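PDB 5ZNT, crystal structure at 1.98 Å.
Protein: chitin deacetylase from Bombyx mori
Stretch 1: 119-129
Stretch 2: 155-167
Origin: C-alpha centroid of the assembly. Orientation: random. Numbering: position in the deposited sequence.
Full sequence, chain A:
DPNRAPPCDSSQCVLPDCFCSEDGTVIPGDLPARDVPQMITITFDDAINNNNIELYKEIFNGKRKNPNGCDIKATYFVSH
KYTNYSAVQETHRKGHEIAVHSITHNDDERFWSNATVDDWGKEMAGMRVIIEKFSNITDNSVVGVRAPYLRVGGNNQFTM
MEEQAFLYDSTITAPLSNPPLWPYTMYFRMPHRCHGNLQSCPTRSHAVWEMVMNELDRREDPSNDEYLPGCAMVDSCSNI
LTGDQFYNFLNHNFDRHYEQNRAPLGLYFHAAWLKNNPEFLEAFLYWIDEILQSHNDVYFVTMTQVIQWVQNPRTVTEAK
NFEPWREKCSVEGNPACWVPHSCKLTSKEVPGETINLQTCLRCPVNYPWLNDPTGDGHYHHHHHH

Stretch 1 119-129: DWGKEMAGMRV
Stretch 2, residues 155-167: NNQFTMMEEQAFL

Obliquely crossing helices often combine apolar packing with a few directional polar contacts, as in this chitin deacetylase. Helix 119-129 and helix 155-163 run at 52° (signed crossing angle -52°), their axes 9.0 Å apart at closest approach. Register is set by Trp120 CA to Gln157 CA and Gly121 CA to Met160 CA, both 5.9 Å, then Ala125 CA to Gln164 CA, 6.8 Å. The first helix widens into a pi-type turn at 121-125, Gly126 N bonding Gly121 O at 3.1 Å; the second finishes in a Schellman motif, with Ala165 at phi/psi 64/36 and Phe166 N bonding Met161 O at 3.0 Å.

Apolar packing involves Met160 (t, m, m) and Phe166. Met160 CG lies 3.4 Å from Gly121 N, packing directly against the backbone of the first helix, while Met160 CE reaches Met124 CB at 3.6 Å and Trp120 CB at 3.8 Å. Phe166 CE2 meets Met124 CB at 4.3 Å and Ala125 CB at 4.4 Å. Gln157 (chi1 and chi2 t) sets CB over the Trp120 six-membered ring, 3.8 Å from its centroid, a CH-pi contact.

Polar bonding belongs to Arg128 (t, t, p; chi4 -168°). Arg128 NH1 and NH2 both donate to Gln164 O, at 2.9 and 3.0 Å. These bonds use the guanidinium edge, freeing a face to stack on Phe166 (chi1 m, chi2 -76°): planes at 12°, Arg128 CZ 4.2 Å from the ring centroid, a cation-pi arrangement.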

# COMPACT_ATOMS: atom_id res chain seq x y z
N ASP A 119 -19.05 10.45 -1.63
CA ASP A 119 -18.60 9.49 -2.65
C ASP A 119 -17.35 8.74 -2.18
O ASP A 119 -17.27 7.51 -2.29
CB ASP A 119 -18.29 10.19 -3.97
CG ASP A 119 -19.53 10.68 -4.73
OD1 ASP A 119 -20.62 10.09 -4.63
OD2 ASP A 119 -19.36 11.68 -5.47
N TRP A 120 -16.36 9.48 -1.69
CA TRP A 120 -15.14 8.85 -1.19
C TRP A 120 -15.47 7.89 -0.05
O TRP A 120 -14.88 6.81 0.04
CB TRP A 120 -14.14 9.91 -0.71
CG TRP A 120 -13.35 10.47 -1.83
CD1 TRP A 120 -13.57 11.67 -2.49
CD2 TRP A 120 -12.22 9.87 -2.46
NE1 TRP A 120 -12.63 11.84 -3.48
CE2 TRP A 120 -11.80 10.74 -3.50
CE3 TRP A 120 -11.52 8.67 -2.25
CZ2 TRP A 120 -10.70 10.46 -4.31
CZ3 TRP A 120 -10.42 8.39 -3.06
CH2 TRP A 120 -10.03 9.29 -4.07
N GLY A 121 -16.39 8.29 0.83
CA GLY A 121 -16.77 7.42 1.94
C GLY A 121 -17.44 6.15 1.47
O GLY A 121 -17.10 5.06 1.93
N LYS A 122 -18.37 6.26 0.52
CA LYS A 122 -19.05 5.06 0.03
C LYS A 122 -18.06 4.10 -0.62
O LYS A 122 -18.15 2.89 -0.43
CB LYS A 122 -20.15 5.41 -0.96
CG LYS A 122 -21.35 6.09 -0.28
CD LYS A 122 -22.33 6.61 -1.32
CE LYS A 122 -23.69 5.96 -1.19
NZ LYS A 122 -24.56 6.31 -2.35
N GLU A 123 -17.09 4.63 -1.38
CA GLU A 123 -16.10 3.79 -2.04
C GLU A 123 -15.14 3.17 -1.03
O GLU A 123 -14.86 1.97 -1.10
CB GLU A 123 -15.31 4.60 -3.07
CG GLU A 123 -16.11 4.94 -4.35
CD GLU A 123 -16.21 3.75 -5.29
OE1 GLU A 123 -15.77 2.65 -4.90
OE2 GLU A 123 -16.70 3.90 -6.42
N MET A 124 -14.61 3.96 -0.09
CA MET A 124 -13.49 3.49 0.72
C MET A 124 -13.96 2.93 2.07
O MET A 124 -13.57 1.83 2.46
CB MET A 124 -12.46 4.62 0.92
CG MET A 124 -11.83 5.08 -0.42
SD MET A 124 -11.13 3.67 -1.32
CE MET A 124 -10.37 4.56 -2.67
N ALA A 125 -14.80 3.68 2.79
CA ALA A 125 -15.35 3.13 4.03
C ALA A 125 -16.26 1.94 3.72
O ALA A 125 -16.31 0.99 4.50
CB ALA A 125 -16.11 4.19 4.82
N GLY A 126 -16.99 1.99 2.60
CA GLY A 126 -17.77 0.84 2.19
C GLY A 126 -16.92 -0.39 1.94
O GLY A 126 -17.25 -1.49 2.39
N MET A 127 -15.79 -0.21 1.24
CA MET A 127 -14.92 -1.36 0.99
C MET A 127 -14.36 -1.90 2.30
O MET A 127 -14.23 -3.12 2.46
CB MET A 127 -13.77 -0.98 0.04
CG MET A 127 -12.82 -2.13 -0.28
SD MET A 127 -13.69 -3.62 -0.92
CE MET A 127 -12.35 -4.81 -1.06
N ARG A 128 -14.04 -1.02 3.25
CA ARG A 128 -13.62 -1.50 4.57
C ARG A 128 -14.71 -2.36 5.22
O ARG A 128 -14.42 -3.38 5.85
CB ARG A 128 -13.25 -0.32 5.49
CG ARG A 128 -12.82 -0.76 6.92
CD ARG A 128 -12.34 0.44 7.77
NE ARG A 128 -13.38 1.45 7.89
CZ ARG A 128 -13.19 2.68 8.35
NH1 ARG A 128 -11.98 3.05 8.75
NH2 ARG A 128 -14.20 3.53 8.42
N VAL A 129 -15.97 -1.95 5.09
CA VAL A 129 -17.07 -2.75 5.66
C VAL A 129 -17.12 -4.13 5.00
O VAL A 129 -17.27 -5.16 5.69
CB VAL A 129 -18.40 -2.00 5.49
CG1 VAL A 129 -19.61 -2.96 5.62
CG2 VAL A 129 -18.51 -0.84 6.49
N ASN A 155 -9.04 17.87 -1.09
CA ASN A 155 -9.33 17.83 0.34
C ASN A 155 -10.44 16.84 0.66
O ASN A 155 -10.47 16.31 1.77
CB ASN A 155 -9.73 19.22 0.85
CG ASN A 155 -8.57 20.20 0.83
OD1 ASN A 155 -7.61 20.07 1.63
ND2 ASN A 155 -8.63 21.19 -0.07
N ASN A 156 -11.34 16.60 -0.29
CA ASN A 156 -12.48 15.72 -0.02
C ASN A 156 -12.03 14.33 0.40
O ASN A 156 -12.55 13.78 1.37
CB ASN A 156 -13.38 15.64 -1.26
CG ASN A 156 -14.20 16.90 -1.45
OD1 ASN A 156 -14.24 17.78 -0.59
ND2 ASN A 156 -14.86 16.99 -2.59
N GLN A 157 -11.07 13.75 -0.33
CA GLN A 157 -10.58 12.42 0.04
C GLN A 157 -10.09 12.40 1.47
O GLN A 157 -10.43 11.51 2.25
CB GLN A 157 -9.46 11.97 -0.91
CG GLN A 157 -8.79 10.64 -0.44
CD GLN A 157 -7.63 10.20 -1.32
OE1 GLN A 157 -7.33 10.85 -2.32
NE2 GLN A 157 -6.98 9.09 -0.94
N PHE A 158 -9.32 13.43 1.86
CA PHE A 158 -8.70 13.42 3.17
C PHE A 158 -9.68 13.84 4.26
O PHE A 158 -9.58 13.33 5.38
CB PHE A 158 -7.44 14.29 3.14
CG PHE A 158 -6.34 13.68 2.35
CD1 PHE A 158 -6.36 13.72 0.96
CD2 PHE A 158 -5.33 12.96 2.98
CE1 PHE A 158 -5.38 13.11 0.21
CE2 PHE A 158 -4.34 12.33 2.24
CZ PHE A 158 -4.36 12.42 0.86
N THR A 159 -10.64 14.72 3.95
CA THR A 159 -11.73 14.95 4.89
C THR A 159 -12.45 13.64 5.20
O THR A 159 -12.69 13.30 6.36
CB THR A 159 -12.71 15.99 4.34
OG1 THR A 159 -12.01 17.22 4.09
CG2 THR A 159 -13.85 16.24 5.34
N MET A 160 -12.78 12.87 4.16
CA MET A 160 -13.39 11.57 4.38
C MET A 160 -12.51 10.71 5.28
O MET A 160 -12.99 10.11 6.25
CB MET A 160 -13.65 10.86 3.04
CG MET A 160 -14.26 9.45 3.18
SD MET A 160 -13.04 8.15 3.53
CE MET A 160 -12.14 8.06 1.99
N MET A 161 -11.23 10.62 4.96
CA MET A 161 -10.38 9.66 5.68
C MET A 161 -10.28 10.03 7.15
O MET A 161 -10.23 9.15 8.02
CB MET A 161 -9.01 9.59 5.03
CG MET A 161 -9.07 8.94 3.65
SD MET A 161 -7.46 8.78 2.88
CE MET A 161 -6.64 7.70 4.04
N GLU A 162 -10.26 11.33 7.45
CA GLU A 162 -10.23 11.72 8.86
C GLU A 162 -11.55 11.38 9.54
O GLU A 162 -11.56 10.81 10.64
CB GLU A 162 -9.89 13.20 9.01
CG GLU A 162 -9.75 13.60 10.48
CD GLU A 162 -9.17 14.99 10.71
OE1 GLU A 162 -8.66 15.63 9.75
OE2 GLU A 162 -9.23 15.44 11.87
N GLU A 163 -12.68 11.73 8.92
CA GLU A 163 -13.97 11.39 9.51
C GLU A 163 -14.14 9.89 9.70
O GLU A 163 -14.77 9.46 10.66
CB GLU A 163 -15.12 11.92 8.64
CG GLU A 163 -15.28 13.44 8.65
CD GLU A 163 -16.34 13.95 7.67
OE1 GLU A 163 -16.97 13.13 6.96
OE2 GLU A 163 -16.55 15.18 7.61
N GLN A 164 -13.57 9.08 8.80
CA GLN A 164 -13.74 7.63 8.84
C GLN A 164 -12.65 6.93 9.63
O GLN A 164 -12.65 5.69 9.71
CB GLN A 164 -13.78 7.08 7.40
CG GLN A 164 -15.05 7.48 6.64
CD GLN A 164 -16.30 7.00 7.37
OE1 GLN A 164 -16.33 5.89 7.89
NE2 GLN A 164 -17.32 7.84 7.41
N ALA A 165 -11.69 7.68 10.19
CA ALA A 165 -10.66 7.12 11.05
C ALA A 165 -9.76 6.14 10.29
O ALA A 165 -9.32 5.13 10.83
CB ALA A 165 -11.26 6.46 12.29
N PHE A 166 -9.49 6.45 9.02
CA PHE A 166 -8.43 5.74 8.33
C PHE A 166 -7.08 6.26 8.85
O PHE A 166 -6.97 7.40 9.29
CB PHE A 166 -8.53 5.93 6.82
CG PHE A 166 -9.58 5.04 6.15
CD1 PHE A 166 -9.32 3.69 5.94
CD2 PHE A 166 -10.81 5.56 5.76
CE1 PHE A 166 -10.27 2.88 5.34
CE2 PHE A 166 -11.76 4.74 5.15
CZ PHE A 166 -11.49 3.40 4.95
N LEU A 167 -6.06 5.40 8.81
CA LEU A 167 -4.76 5.81 9.33
C LEU A 167 -3.94 6.53 8.26
O LEU A 167 -3.35 7.58 8.52
CB LEU A 167 -4.00 4.60 9.86
CG LEU A 167 -2.58 4.87 10.37
CD1 LEU A 167 -2.63 5.83 11.58
CD2 LEU A 167 -1.89 3.54 10.70